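Local coordinates for maltose-binding protein MalE1 (Thermotoga maritima, PDB 6DTU) that binds maltotetraose in this crystal and probably serves as the sugar-capturing component of a maltose and maltodextrin transport system, at residues 341-346 with 366-371; 168-173 with 180-185; 45-50 with 67-72. All coordinates share one frame; numbering follows the deposited sequence. Where two conformers were deposited one is given.

Contact 1: residues 341-346 with 366-371; sequences WAAMND and VERIKA. With GLC (alpha-D-glucopyranose), chain C; GLC (alpha-D-glucopyranose), chain B.
Trp341 holds CG beside its backbone N and anti to its carbonyl carbon (chi1 -57°), which carries the indole off helix 341-352 to the sugar. Arg368 places CG anti to its own N (chi1 175°) and stays extended as far as NE, so its guanidinium lies alongside the turn at Ala342 and Ala343. The short helical segments 341-346 and 366-371 run antiparallel at 166°, their axes 9.0 Å apart at closest approach. Ala343 CB drops between Arg368 CD and Ile369 CG1, meeting the latter at 3.6 Å, and Met344 CG approaches Ile369 CD1 at 4.2 Å. One guanidinium face covers Ala343 CA. At the edge, Arg368 NH1 makes a nearly straight hydrogen bond and salt bridge to Asp346 OD2, 2.6 Å away; Asp346 OD2 lies near the guanidinium plane, while Arg368 NH1 comes from above the carboxylate plane.

On the ligand side one indole face lies against the chain C glucose, with Trp341 CZ3 3.6 Å from O5 and Trp341 CD2 3.7 Å from C6 of that sugar. The chain B glucose brings its O5 to 3.5 Å from Trp341 CB. Such aromatic-sugar stacking is characteristic of maltose-binding proteins. An alanine at Trp341 would remove the indole and would probably cost the chain C glucose much of its apolar support, loosening its position in the pocket. Tyr156, Met331 and Phe260 also touch the indole. Helix 341-352 therefore presents two chemistries: van der Waals contact of the indole face with the sugar, and on its other flank an alanine-isoleucine seam closed on the solvent side, at the exposed Asp346, by a short ion pair.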
loop_
_atom_site.group_PDB
_atom_site.type_symbol
_atom_site.label_atom_id
_atom_site.label_comp_id
_atom_site.label_asym_id
_atom_site.label_seq_id
_atom_site.Cartn_x
_atom_site.Cartn_y
_atom_site.Cartn_z
ATOM N N TRP A 341 1.911 13.041 -1.511
ATOM C CA TRP A 341 1.620 12.412 -0.226
ATOM C C TRP A 341 1.793 13.378 0.936
ATOM O O TRP A 341 0.940 13.444 1.823
ATOM C CB TRP A 341 2.545 11.214 -0.034
ATOM C CG TRP A 341 2.466 10.184 -1.134
ATOM C CD1 TRP A 341 3.408 9.946 -2.093
ATOM C CD2 TRP A 341 1.410 9.238 -1.370
ATOM N NE1 TRP A 341 3.016 8.918 -2.901
ATOM C CE2 TRP A 341 1.793 8.458 -2.488
ATOM C CE3 TRP A 341 0.183 8.976 -0.745
ATOM C CZ2 TRP A 341 1.007 7.428 -2.989
ATOM C CZ3 TRP A 341 -0.605 7.951 -1.243
ATOM C CH2 TRP A 341 -0.197 7.199 -2.369
ATOM N N ALA A 342 2.930 14.073 0.993
ATOM C CA ALA A 342 3.213 14.914 2.155
ATOM C C ALA A 342 2.231 16.080 2.266
ATOM O O ALA A 342 1.808 16.429 3.371
ATOM C CB ALA A 342 4.663 15.409 2.126
ATOM N N ALA A 343 1.878 16.711 1.138
ATOM C CA ALA A 343 0.890 17.791 1.167
ATOM C C ALA A 343 -0.464 17.299 1.668
ATOM O O ALA A 343 -1.123 17.968 2.471
ATOM C CB ALA A 343 0.742 18.379 -0.237
ATOM N N MET A 344 -0.887 16.114 1.229
ATOM C CA MET A 344 -2.181 15.603 1.657
ATOM C C MET A 344 -2.157 15.150 3.115
ATOM O O MET A 344 -3.117 15.405 3.855
ATOM C CB MET A 344 -2.637 14.487 0.726
ATOM C CG MET A 344 -2.997 14.960 -0.687
ATOM S SD MET A 344 -4.319 16.189 -0.687
ATOM C CE MET A 344 -5.678 15.145 -0.202
ATOM N N ASN A 345 -1.062 14.505 3.546
ATOM C CA ASN A 345 -0.914 14.144 4.952
ATOM C C ASN A 345 -0.984 15.378 5.833
ATOM O O ASN A 345 -1.640 15.373 6.881
ATOM C CB ASN A 345 0.425 13.445 5.195
ATOM C CG ASN A 345 0.468 12.043 4.667
ATOM O OD1 ASN A 345 -0.552 11.450 4.297
ATOM N ND2 ASN A 345 1.649 11.479 4.645
ATOM N N ASP A 346 -0.302 16.447 5.423
ATOM C CA ASP A 346 -0.327 17.674 6.205
ATOM C C ASP A 346 -1.737 18.248 6.283
ATOM O O ASP A 346 -2.184 18.676 7.360
ATOM C CB ASP A 346 0.680 18.663 5.621
ATOM C CG ASP A 346 2.136 18.278 5.952
ATOM O OD1 ASP A 346 2.375 17.290 6.681
ATOM O OD2 ASP A 346 3.052 18.985 5.484
ATOM N N VAL A 366 -3.597 21.411 -2.548
ATOM C CA VAL A 366 -3.483 21.374 -4.003
ATOM C C VAL A 366 -2.558 22.481 -4.519
ATOM O O VAL A 366 -1.772 22.263 -5.452
ATOM C CB VAL A 366 -4.884 21.387 -4.646
ATOM C CG1 VAL A 366 -4.807 21.618 -6.138
ATOM C CG2 VAL A 366 -5.616 20.070 -4.360
ATOM N N GLU A 367 -2.613 23.680 -3.924
ATOM C CA GLU A 367 -1.664 24.712 -4.332
ATOM C C GLU A 367 -0.232 24.300 -4.016
ATOM O O GLU A 367 0.692 24.593 -4.787
ATOM C CB GLU A 367 -1.975 26.042 -3.636
ATOM C CG GLU A 367 -3.435 26.466 -3.698
ATOM C CD GLU A 367 -3.667 27.897 -3.228
ATOM O OE1 GLU A 367 -4.579 28.562 -3.768
ATOM O OE2 GLU A 367 -2.953 28.352 -2.306
ATOM N N ARG A 368 -0.035 23.589 -2.909
ATOM C CA ARG A 368 1.294 23.099 -2.587
ATOM C C ARG A 368 1.750 22.049 -3.588
ATOM O O ARG A 368 2.873 22.118 -4.090
ATOM C CB ARG A 368 1.328 22.562 -1.156
ATOM C CG ARG A 368 2.635 21.925 -0.759
ATOM C CD ARG A 368 2.602 21.432 0.679
ATOM N NE ARG A 368 3.624 20.420 0.941
ATOM C CZ ARG A 368 3.818 19.863 2.128
ATOM N NH1 ARG A 368 3.060 20.227 3.149
ATOM N NH2 ARG A 368 4.760 18.946 2.293
ATOM N N ILE A 369 0.867 21.113 -3.941
ATOM C CA ILE A 369 1.232 20.059 -4.890
ATOM C C ILE A 369 1.578 20.664 -6.242
ATOM O O ILE A 369 2.582 20.298 -6.869
ATOM C CB ILE A 369 0.083 19.050 -5.018
ATOM C CG1 ILE A 369 -0.173 18.373 -3.670
ATOM C CG2 ILE A 369 0.404 18.028 -6.086
ATOM C CD1 ILE A 369 -1.465 17.563 -3.634
ATOM N N LYS A 370 0.745 21.597 -6.708
ATOM C CA LYS A 370 0.953 22.213 -8.014
ATOM C C LYS A 370 2.269 22.977 -8.057
ATOM O O LYS A 370 3.048 22.844 -9.008
ATOM C CB LYS A 370 -0.212 23.157 -8.336
ATOM C CG LYS A 370 -1.537 22.461 -8.572
ATOM C CD LYS A 370 -2.621 23.415 -9.025
ATOM C CE LYS A 370 -2.458 23.737 -10.502
ATOM N NZ LYS A 370 -2.704 22.535 -11.375
ATOM N N ALA A 371 2.548 23.763 -7.017
ATOM C CA ALA A 371 3.783 24.539 -7.009
ATOM C C ALA A 371 4.992 23.621 -7.073
ATOM O O ALA A 371 5.958 23.893 -7.794
ATOM C CB ALA A 371 3.826 25.452 -5.782
HETATM C C1 GLC C . 1.886 4.500 -0.000
HETATM C C2 GLC C . 2.915 4.706 -1.040
HETATM C C3 GLC C . 4.169 5.295 -0.471
HETATM C C4 GLC C . 3.922 6.599 0.180
HETATM C C5 GLC C . 2.861 6.455 1.301
HETATM C C6 GLC C . 2.483 7.697 1.836
HETATM O O2 GLC C . 3.239 3.417 -1.634
HETATM O O3 GLC C . 5.153 5.468 -1.540
HETATM O O4 GLC C . 5.173 7.041 0.775
HETATM O O5 GLC C . 1.597 5.781 0.680
HETATM O O6 GLC C . 1.560 7.464 2.879
HETATM C C1 GLC B . 5.793 8.100 0.074
HETATM C C2 GLC B . 7.254 7.883 0.100
HETATM C C3 GLC B . 7.794 8.074 1.466
HETATM C C4 GLC B . 7.468 9.424 2.023
HETATM C C5 GLC B . 5.938 9.619 2.125
HETATM C C6 GLC B . 5.543 10.917 2.596
HETATM O O2 GLC B . 7.533 6.488 -0.358
HETATM O O3 GLC B . 9.246 7.909 1.383
HETATM O O4 GLC B . 8.053 9.548 3.328
HETATM O O5 GLC B . 5.415 9.396 0.688
HETATM O O6 GLC B . 6.040 11.899 1.716
#

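Contact 2: residues 168-173 with 180-185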
loop_
_atom_site.group_PDB
_atom_site.type_symbol
_atom_site.label_atom_id
_atom_site.label_comp_id
_atom_site.label_asym_id
_atom_site.label_seq_id
_atom_site.Cartn_x
_atom_site.Cartn_y
_atom_site.Cartn_z
ATOM N N TYR A 168 -9.975 12.946 -7.091
ATOM C CA TYR A 168 -8.976 12.211 -7.870
ATOM C C TYR A 168 -7.627 12.886 -7.679
ATOM O O TYR A 168 -7.558 14.052 -7.293
ATOM C CB TYR A 168 -9.360 12.088 -9.354
ATOM C CG TYR A 168 -9.615 13.411 -10.054
ATOM C CD1 TYR A 168 -8.564 14.159 -10.575
ATOM C CD2 TYR A 168 -10.903 13.908 -10.197
ATOM C CE1 TYR A 168 -8.793 15.378 -11.219
ATOM C CE2 TYR A 168 -11.132 15.119 -10.838
ATOM C CZ TYR A 168 -10.079 15.846 -11.338
ATOM O OH TYR A 168 -10.327 17.044 -11.962
ATOM N N VAL A 169 -6.549 12.134 -7.927
ATOM C CA VAL A 169 -5.209 12.710 -7.830
ATOM C C VAL A 169 -4.946 13.532 -9.084
ATOM O O VAL A 169 -5.019 14.763 -9.056
ATOM C CB VAL A 169 -4.118 11.639 -7.614
ATOM C CG1 VAL A 169 -2.748 12.311 -7.395
ATOM C CG2 VAL A 169 -4.481 10.750 -6.436
ATOM N N PHE A 170 -4.664 12.853 -10.193
ATOM C CA PHE A 170 -4.465 13.470 -11.491
ATOM C C PHE A 170 -5.583 12.982 -12.401
ATOM O O PHE A 170 -5.919 11.789 -12.400
ATOM C CB PHE A 170 -3.102 13.038 -12.072
ATOM C CG PHE A 170 -1.913 13.361 -11.177
ATOM C CD1 PHE A 170 -1.716 14.636 -10.700
ATOM C CD2 PHE A 170 -0.990 12.380 -10.838
ATOM C CE1 PHE A 170 -0.619 14.939 -9.891
ATOM C CE2 PHE A 170 0.103 12.666 -10.013
ATOM C CZ PHE A 170 0.293 13.942 -9.542
ATOM N N LYS A 171 -6.152 13.895 -13.183
ATOM C CA LYS A 171 -7.296 13.545 -14.011
ATOM C C LYS A 171 -6.915 12.459 -15.006
ATOM O O LYS A 171 -5.911 12.567 -15.716
ATOM C CB LYS A 171 -7.814 14.783 -14.747
ATOM C CG LYS A 171 -9.105 14.552 -15.541
ATOM C CD LYS A 171 -10.286 14.310 -14.618
ATOM C CE LYS A 171 -11.557 14.063 -15.405
ATOM N NZ LYS A 171 -12.763 14.256 -14.556
ATOM N N GLN A 172 -7.694 11.386 -15.016
ATOM C CA GLN A 172 -7.511 10.330 -15.996
ATOM C C GLN A 172 -8.142 10.801 -17.301
ATOM O O GLN A 172 -9.338 11.109 -17.336
ATOM C CB GLN A 172 -8.175 9.041 -15.509
ATOM C CG GLN A 172 -7.968 7.846 -16.438
ATOM C CD GLN A 172 -6.499 7.502 -16.615
ATOM O OE1 GLN A 172 -5.870 6.947 -15.712
ATOM N NE2 GLN A 172 -5.941 7.840 -17.776
ATOM N N THR A 173 -7.330 10.927 -18.346
ATOM C CA THR A 173 -7.791 11.304 -19.676
ATOM C C THR A 173 -7.440 10.192 -20.659
ATOM O O THR A 173 -6.713 9.251 -20.334
ATOM C CB THR A 173 -7.165 12.624 -20.139
ATOM O OG1 THR A 173 -5.855 12.375 -20.656
ATOM C CG2 THR A 173 -7.051 13.601 -18.980
ATOM N N ASN A 180 -1.509 18.319 -14.501
ATOM C CA ASN A 180 -1.905 19.703 -14.281
ATOM C C ASN A 180 -3.355 19.838 -13.854
ATOM O O ASN A 180 -3.809 20.956 -13.594
ATOM C CB ASN A 180 -1.635 20.544 -15.527
ATOM C CG ASN A 180 -0.172 20.836 -15.711
ATOM O OD1 ASN A 180 0.587 19.992 -16.182
ATOM N ND2 ASN A 180 0.239 22.039 -15.337
ATOM N N ASP A 181 -4.079 18.731 -13.748
ATOM C CA ASP A 181 -5.482 18.721 -13.348
ATOM C C ASP A 181 -5.567 17.864 -12.095
ATOM O O ASP A 181 -5.657 16.639 -12.171
ATOM C CB ASP A 181 -6.359 18.207 -14.487
ATOM C CG ASP A 181 -7.843 18.191 -14.139
ATOM O OD1 ASP A 181 -8.208 18.245 -12.949
ATOM O OD2 ASP A 181 -8.657 18.116 -15.071
ATOM N N ILE A 182 -5.544 18.521 -10.942
ATOM C CA ILE A 182 -5.522 17.845 -9.651
ATOM C C ILE A 182 -6.914 17.919 -9.035
ATOM O O ILE A 182 -7.532 18.988 -9.019
ATOM C CB ILE A 182 -4.449 18.460 -8.737
ATOM C CG1 ILE A 182 -3.067 18.288 -9.366
ATOM C CG2 ILE A 182 -4.460 17.814 -7.358
ATOM C CD1 ILE A 182 -1.967 18.946 -8.554
ATOM N N GLY A 183 -7.423 16.783 -8.536
ATOM C CA GLY A 183 -8.785 16.764 -8.022
ATOM C C GLY A 183 -8.919 16.499 -6.534
ATOM O O GLY A 183 -9.961 16.036 -6.052
ATOM N N LEU A 184 -7.882 16.817 -5.780
ATOM C CA LEU A 184 -7.873 16.541 -4.354
ATOM C C LEU A 184 -8.512 17.647 -3.528
ATOM O O LEU A 184 -8.464 17.584 -2.295
ATOM C CB LEU A 184 -6.442 16.265 -3.889
ATOM C CG LEU A 184 -5.849 15.033 -4.558
ATOM C CD1 LEU A 184 -4.372 14.959 -4.222
ATOM C CD2 LEU A 184 -6.561 13.778 -4.098
ATOM N N ALA A 185 -9.065 18.679 -4.175
ATOM C CA ALA A 185 -9.859 19.691 -3.489
ATOM C C ALA A 185 -11.148 19.987 -4.242
ATOM O O ALA A 185 -11.724 21.065 -4.063
ATOM C CB ALA A 185 -9.077 20.985 -3.245
#
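Segments 168-173 and 180-185 run antiparallel at one side of a three-stranded sheet, but the chain turns a corner at Val169 and Phe170, so the pairing is irregular. Phe170 and Ile182 form a non-hydrogen-bonded pair, framed by Lys171 N to Asp181 O (3.0 Å) and Gly183 N to Val169 O (3.2 Å).

Tyr168 carries CG in the crowded position between its N and carbonyl carbon (chi1 56°), which lays the ring across the neighbouring strand. Gly183 CA sits over one face in a CH-pi contact, 3.6 Å from the ring centroid, close enough that a side chain there would collide with the ring. Lys171 CD covers the opposite face. At the ring's far end Tyr168 OH donates to Asp181 OD1 at 2.6 Å, meeting it from above the carboxylate plane, with ring and carboxylate 65° apart. Asp181 OD2 lies against Lys171 CB at 3.5 Å.

On the sheet face that carries Phe170 and Ile182, Phe170 CD1 meets Ile182 CG1 with its ring edge (4.1 Å), and Phe170 also touches Val334 and Val340. Ile182 in turn packs on helix 358-374. The phenol bond, helped perhaps by the Lys171 charge nearby, would tend to keep the Asp181 carboxylate ionised, while the glycine allows the ring to lie flat on the backbone.

Contact 3: residues 45-50 with 67-72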
loop_
_atom_site.group_PDB
_atom_site.type_symbol
_atom_site.label_atom_id
_atom_site.label_comp_id
_atom_site.label_asym_id
_atom_site.label_seq_id
_atom_site.Cartn_x
_atom_site.Cartn_y
_atom_site.Cartn_z
ATOM N N LYS A 45 15.533 6.740 1.762
ATOM C CA LYS A 45 16.881 6.235 1.985
ATOM C C LYS A 45 17.559 5.894 0.665
ATOM O O LYS A 45 18.761 6.129 0.497
ATOM C CB LYS A 45 16.840 5.019 2.910
ATOM C CG LYS A 45 18.200 4.535 3.412
ATOM C CD LYS A 45 18.080 3.207 4.148
ATOM C CE LYS A 45 19.427 2.753 4.719
ATOM N NZ LYS A 45 19.875 3.591 5.852
ATOM N N PHE A 46 16.804 5.322 -0.284
ATOM C CA PHE A 46 17.392 4.932 -1.559
ATOM C C PHE A 46 17.758 6.158 -2.393
ATOM O O PHE A 46 18.817 6.197 -3.023
ATOM C CB PHE A 46 16.410 4.016 -2.290
ATOM C CG PHE A 46 16.989 3.355 -3.490
ATOM C CD1 PHE A 46 17.903 2.320 -3.351
ATOM C CD2 PHE A 46 16.599 3.744 -4.766
ATOM C CE1 PHE A 46 18.437 1.696 -4.451
ATOM C CE2 PHE A 46 17.145 3.118 -5.870
ATOM C CZ PHE A 46 18.056 2.088 -5.704
ATOM N N LEU A 47 16.903 7.177 -2.386
ATOM C CA LEU A 47 17.239 8.416 -3.086
ATOM C C LEU A 47 18.532 9.007 -2.552
ATOM O O LEU A 47 19.328 9.569 -3.312
ATOM C CB LEU A 47 16.095 9.421 -2.932
ATOM C CG LEU A 47 14.829 9.124 -3.738
ATOM C CD1 LEU A 47 13.649 9.960 -3.210
ATOM C CD2 LEU A 47 15.088 9.443 -5.165
ATOM N N THR A 48 18.753 8.902 -1.248
ATOM C CA THR A 48 19.971 9.441 -0.660
ATOM C C THR A 48 21.163 8.519 -0.917
ATOM O O THR A 48 22.234 8.980 -1.328
ATOM C CB THR A 48 19.784 9.617 0.852
ATOM O OG1 THR A 48 18.735 10.559 1.114
ATOM C CG2 THR A 48 21.072 10.126 1.491
ATOM N N ALA A 49 21.000 7.215 -0.682
ATOM C CA ALA A 49 22.144 6.312 -0.671
ATOM C C ALA A 49 22.553 5.836 -2.066
ATOM O O ALA A 49 23.735 5.565 -2.306
ATOM C CB ALA A 49 21.856 5.105 0.227
ATOM N N ALA A 50 21.603 5.655 -2.978
ATOM C CA ALA A 50 21.961 5.088 -4.278
ATOM C C ALA A 50 23.005 5.901 -5.032
ATOM O O ALA A 50 23.997 5.311 -5.495
ATOM C CB ALA A 50 20.716 4.750 -5.108
ATOM N N GLY A 67 8.079 5.749 -11.433
ATOM C CA GLY A 67 8.383 6.884 -12.299
ATOM C C GLY A 67 9.481 7.783 -11.760
ATOM O O GLY A 67 10.420 8.134 -12.477
ATOM N N GLU A 68 9.387 8.161 -10.482
ATOM C CA GLU A 68 10.431 8.987 -9.882
ATOM C C GLU A 68 11.794 8.297 -9.956
ATOM O O GLU A 68 12.793 8.913 -10.338
ATOM C CB GLU A 68 10.057 9.325 -8.440
ATOM C CG GLU A 68 11.106 10.166 -7.720
ATOM C CD GLU A 68 10.792 10.400 -6.262
ATOM O OE1 GLU A 68 9.924 9.700 -5.694
ATOM O OE2 GLU A 68 11.438 11.282 -5.664
ATOM N N LEU A 69 11.864 7.019 -9.567
ATOM C CA LEU A 69 13.155 6.349 -9.569
ATOM C C LEU A 69 13.692 6.129 -10.983
ATOM O O LEU A 69 14.908 6.197 -11.196
ATOM C CB LEU A 69 13.080 5.053 -8.771
ATOM C CG LEU A 69 12.768 5.252 -7.292
ATOM C CD1 LEU A 69 12.663 3.904 -6.597
ATOM C CD2 LEU A 69 13.777 6.145 -6.566
ATOM N N ALA A 70 12.813 5.893 -11.960
ATOM C CA ALA A 70 13.271 5.643 -13.326
ATOM C C ALA A 70 13.797 6.914 -13.976
ATOM O O ALA A 70 14.843 6.892 -14.636
ATOM C CB ALA A 70 12.140 5.034 -14.153
ATOM N N VAL A 71 13.078 8.030 -13.821
ATOM C CA VAL A 71 13.509 9.268 -14.469
ATOM C C VAL A 71 14.775 9.810 -13.821
ATOM O O VAL A 71 15.549 10.525 -14.471
ATOM C CB VAL A 71 12.399 10.332 -14.495
ATOM C CG1 VAL A 71 11.150 9.785 -15.149
ATOM C CG2 VAL A 71 12.125 10.855 -13.115
ATOM N N ASN A 72 14.997 9.510 -12.541
ATOM C CA ASN A 72 16.235 9.881 -11.867
ATOM C C ASN A 72 17.375 8.919 -12.184
ATOM O O ASN A 72 18.487 9.113 -11.678
ATOM C CB ASN A 72 16.045 9.917 -10.342
ATOM C CG ASN A 72 15.029 10.961 -9.874
ATOM O OD1 ASN A 72 14.650 11.871 -10.608
ATOM N ND2 ASN A 72 14.584 10.819 -8.625
#
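Helices 39-49 and 66-71 belong to one of the two alpha/beta lobes of this periplasmic binding protein and lie side by side, with strand 58-62 between them in the chain. Their segments 45-49 and 67-71 are nearly parallel, at 9°, and stand 11.8 Å apart at the axes, so the gap is bridged by side-chain ends rather than by backbone.

Leu47 does most of the reaching. Its CB points toward the neighbouring helix, and chi1 of -73° keeps CG anti to the carbonyl carbon, beside the backbone N, where it forks into two methyls that carry the contact. CD1 comes to 3.6 Å from Glu68 OE2, crossing the extended glutamate at about a right angle. CD2 wedges between two groups, 3.8 Å from Asn72 ND2 and likewise 3.8 Å from Leu69 CD2. The carboxylate beside Leu47 has its main polar partner elsewhere, as Glu68 OE1 forms a salt bridge with Lys43 NZ, so the leucine is a flank to that charge.

Deeper in, Phe46 and Leu69 both rest on Ile59 of strand 58-62, joining the two helices to the sheet. The phenyl ring keeps Ala50 CB over the centre of one face, and it is the ring edge, at Phe46 CD2, that meets Leu69 CD2 at 4.1 Å.

All three contacts are partly buried, setting buried Ala343, Phe170 and Leu69 against exposed Asp346, Lys171 and Asn72. Contacts 1 and 2 touch through helix 358-374, which supplies one segment of contact 1 and packs on Ile182 of contact 2: Ile182 CD1 lies 3.5 Å from Ile369 CG2. Contact 3 stands apart, with its nearest atoms about 7 Å from contact 1 and about 10 Å from contact 2. Contact 1, which alone holds pocket residues in its segments, combines sugar stacking with an ion pair between antiparallel helices; contact 2 relies on backbone pairing and a tyrosine-carboxylate bond in a small sheet; contact 3 joins parallel helices through leucine and phenylalanine side chains against strand 58-62.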